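Local atomic coordinates of ICChI, a glycosylated chitinase (Ipomoea carnea, PDB entry 6IDN), a protein that breaks down chitin as a glycosylated plant chitinase of glycoside hydrolase family 18 and also has lysozyme activity. Residues G71-L76 against N151-A156. Numbering follows the deposited sequence.
Sequences GIKVFL and NVYLAA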
ATOM      1  N   GLY A  71      -2.922   1.218  17.619  1.00 33.13           N
ATOM      2  CA  GLY A  71      -3.923   1.639  16.661  1.00 31.36           C
ATOM      3  C   GLY A  71      -3.437   1.754  15.237  1.00 32.36           C
ATOM      4  O   GLY A  71      -4.141   2.333  14.406  1.00 28.94           O
ATOM      5  N   ILE A  72      -2.263   1.231  14.930  1.00 25.49           N
ATOM      6  CA  ILE A  72      -1.715   1.284  13.580  1.00 24.94           C
ATOM      7  C   ILE A  72      -2.162   0.039  12.825  1.00 26.50           C
ATOM      8  O   ILE A  72      -2.059  -1.080  13.337  1.00 23.53           O
ATOM      9  CB  ILE A  72      -0.180   1.391  13.626  1.00 30.20           C
ATOM     10  CG1 ILE A  72       0.233   2.674  14.360  1.00 29.78           C
ATOM     11  CG2 ILE A  72       0.403   1.313  12.222  1.00 30.30           C
ATOM     12  CD1 ILE A  72       1.690   2.721  14.769  1.00 29.54           C
ATOM     13  N   LYS A  73      -2.675   0.223  11.605  1.00 22.08           N
ATOM     14  CA  LYS A  73      -3.011  -0.911  10.754  1.00 20.62           C
ATOM     15  C   LYS A  73      -1.783  -1.335   9.966  1.00 19.44           C
ATOM     16  O   LYS A  73      -0.955  -0.500   9.583  1.00 22.68           O
ATOM     17  CB  LYS A  73      -4.144  -0.574   9.778  1.00 21.64           C
ATOM     18  CG  LYS A  73      -5.420  -0.114  10.463  1.00 27.89           C
ATOM     19  CD  LYS A  73      -6.493   0.203   9.444  1.00 29.90           C
ATOM     20  CE  LYS A  73      -7.825   0.569  10.110  1.00 39.46           C
ATOM     21  NZ  LYS A  73      -7.815   1.843  10.878  1.00 33.95           N
ATOM     22  N   VAL A  74      -1.667  -2.636   9.731  1.00 20.09           N
ATOM     23  CA  VAL A  74      -0.510  -3.205   9.050  1.00 19.42           C
ATOM     24  C   VAL A  74      -1.020  -4.054   7.894  1.00 17.38           C
ATOM     25  O   VAL A  74      -1.767  -5.013   8.113  1.00 16.42           O
ATOM     26  CB  VAL A  74       0.366  -4.041  10.004  1.00 22.29           C
ATOM     27  CG1 VAL A  74       1.637  -4.486   9.304  1.00 22.74           C
ATOM     28  CG2 VAL A  74       0.704  -3.244  11.263  1.00 22.93           C
ATOM     29  N   PHE A  75      -0.642  -3.686   6.662  1.00 18.47           N
ATOM     30  CA  PHE A  75      -1.048  -4.420   5.473  1.00 17.61           C
ATOM     31  C   PHE A  75       0.144  -5.136   4.847  1.00 16.21           C
ATOM     32  O   PHE A  75       1.284  -4.676   4.953  1.00 19.98           O
ATOM     33  CB  PHE A  75      -1.662  -3.479   4.415  1.00 16.78           C
ATOM     34  CG  PHE A  75      -2.858  -2.687   4.889  1.00 19.27           C
ATOM     35  CD1 PHE A  75      -3.640  -3.113   5.967  1.00 20.39           C
ATOM     36  CD2 PHE A  75      -3.202  -1.513   4.247  1.00 19.34           C
ATOM     37  CE1 PHE A  75      -4.747  -2.357   6.384  1.00 18.21           C
ATOM     38  CE2 PHE A  75      -4.298  -0.754   4.649  1.00 19.41           C
ATOM     39  CZ  PHE A  75      -5.068  -1.175   5.733  1.00 19.18           C
ATOM     40  N   LEU A  76      -0.139  -6.236   4.142  1.00 16.50           N
ATOM     41  CA  LEU A  76       0.831  -6.841   3.232  1.00 15.77           C
ATOM     42  C   LEU A  76       0.617  -6.290   1.828  1.00 15.60           C
ATOM     43  O   LEU A  76      -0.508  -6.314   1.315  1.00 17.33           O
ATOM     44  CB  LEU A  76       0.683  -8.364   3.202  1.00 16.80           C
ATOM     45  CG  LEU A  76       1.560  -9.044   2.137  1.00 19.40           C
ATOM     46  CD1 LEU A  76       3.033  -8.986   2.534  1.00 22.22           C
ATOM     47  CD2 LEU A  76       1.152 -10.487   1.913  1.00 20.39           C
ATOM     48  N   ASN A 151     -12.191  -8.011   9.994  1.00 25.56           N
ATOM     49  CA  ASN A 151     -11.899  -6.915   9.080  1.00 25.89           C
ATOM     50  C   ASN A 151     -10.702  -7.268   8.209  1.00 21.96           C
ATOM     51  O   ASN A 151      -9.603  -7.506   8.725  1.00 24.99           O
ATOM     52  CB  ASN A 151     -11.619  -5.639   9.872  1.00 34.04           C
ATOM     53  CG  ASN A 151     -12.785  -5.223  10.717  1.00 43.86           C
ATOM     54  OD1 ASN A 151     -13.929  -5.268  10.267  1.00 49.55           O
ATOM     55  ND2 ASN A 151     -12.515  -4.817  11.954  1.00 46.37           N
ATOM     56  N   VAL A 152     -10.920  -7.324   6.896  1.00 19.77           N
ATOM     57  CA  VAL A 152      -9.862  -7.440   5.901  1.00 18.69           C
ATOM     58  C   VAL A 152      -9.933  -6.164   5.075  1.00 18.46           C
ATOM     59  O   VAL A 152     -10.799  -6.019   4.198  1.00 22.18           O
ATOM     60  CB  VAL A 152     -10.012  -8.685   5.019  1.00 18.86           C
ATOM     61  CG1 VAL A 152      -8.956  -8.682   3.918  1.00 22.20           C
ATOM     62  CG2 VAL A 152      -9.893  -9.937   5.852  1.00 22.07           C
ATOM     63  N   TYR A 153      -9.016  -5.239   5.326  1.00 17.22           N
ATOM     64  CA  TYR A 153      -8.980  -4.006   4.545  1.00 16.19           C
ATOM     65  C   TYR A 153      -8.339  -4.246   3.189  1.00 16.64           C
ATOM     66  O   TYR A 153      -7.397  -5.029   3.057  1.00 16.55           O
ATOM     67  CB  TYR A 153      -8.213  -2.919   5.289  1.00 14.60           C
ATOM     68  CG  TYR A 153      -8.906  -2.539   6.560  1.00 19.39           C
ATOM     69  CD1 TYR A 153      -9.971  -1.650   6.564  1.00 19.98           C
ATOM     70  CD2 TYR A 153      -8.526  -3.117   7.749  1.00 18.47           C
ATOM     71  CE1 TYR A 153     -10.620  -1.329   7.737  1.00 30.38           C
ATOM     72  CE2 TYR A 153      -9.162  -2.815   8.921  1.00 23.58           C
ATOM     73  CZ  TYR A 153     -10.206  -1.916   8.912  1.00 28.81           C
ATOM     74  OH  TYR A 153     -10.836  -1.621  10.097  1.00 32.45           O
ATOM     75  N   LEU A 154      -8.860  -3.572   2.169  1.00 14.05           N
ATOM     76  CA  LEU A 154      -8.312  -3.661   0.826  1.00 13.97           C
ATOM     77  C   LEU A 154      -7.807  -2.285   0.431  1.00 14.71           C
ATOM     78  O   LEU A 154      -8.537  -1.299   0.546  1.00 13.64           O
ATOM     79  CB  LEU A 154      -9.369  -4.159  -0.157  1.00 13.94           C
ATOM     80  CG  LEU A 154      -9.943  -5.540   0.141  1.00 15.52           C
ATOM     81  CD1 LEU A 154     -11.109  -5.885  -0.793  1.00 15.47           C
ATOM     82  CD2 LEU A 154      -8.845  -6.578   0.026  1.00 21.80           C
ATOM     83  N   ALA A 155      -6.557  -2.216  -0.014  1.00 13.78           N
ATOM     84  CA  ALA A 155      -5.953  -0.960  -0.423  1.00 13.48           C
ATOM     85  C   ALA A 155      -5.356  -1.143  -1.809  1.00 14.26           C
ATOM     86  O   ALA A 155      -4.925  -2.240  -2.167  1.00 13.46           O
ATOM     87  CB  ALA A 155      -4.872  -0.499   0.583  1.00 14.81           C
ATOM     88  N   ALA A 156      -5.347  -0.060  -2.594  1.00 14.45           N
ATOM     89  CA  ALA A 156      -4.768  -0.084  -3.939  1.00 12.66           C
ATOM     90  C   ALA A 156      -3.827   1.092  -4.128  1.00 10.82           C
ATOM     91  O   ALA A 156      -4.082   2.186  -3.618  1.00 13.04           O
ATOM     92  CB  ALA A 156      -5.852  -0.025  -5.032  1.00 15.58           C
TER
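Phe75 and Tyr153 bring the two segments together: their CA atoms, 8.0 Å apart, are the nearest pair. The axes of the short segments 73-76 and 153-156 approach to 8.7 Å, with 63° between their N-to-C directions. No hydrogen bond joins them, because strand 121-126 pairs in parallel with both; they are second neighbours in the TIM barrel of this family 18 chitinase, meeting across its interior near the N-terminal ends of the strands. Lys73, Phe75, Tyr153 and Ala155 all send CB toward the opposite segment. The Lys73 chain runs at about a right angle to the Tyr153 side chain and lays its methylene groups over one face of the phenol ring. Lys73 CE does most of the touching, 3.6 Å from Tyr153 CZ, and makes a CH-pi contact 4.1 Å from the ring centroid, 28° off the normal. A bend at chi4 (67°) then swings NZ aside, so that CE, with CD behind it nearer the rim, and not the amine, meets the ring. Deeper in, Phe75 CZ lies 3.6 Å from Tyr153 CB, while Phe75 CE2 reaches Ala155 CB at 4.1 Å. Phe75 CG lies beside the backbone N, anti to the carbonyl carbon, and the ring is directed at Tyr153 and Ala155. From strand 178-182, Tyr178 touches Lys73, Trp180 touches Phe75, and both touch Ala155. Cutting Tyr153 back to an alanine is likely to leave the Lys73 methylenes without their aromatic face and less restrained, and to strip Phe75 of part of its cover. The contact thus rests on dispersion and CH-pi attraction, a greasy seam that grades outward into the partly exposed lysine.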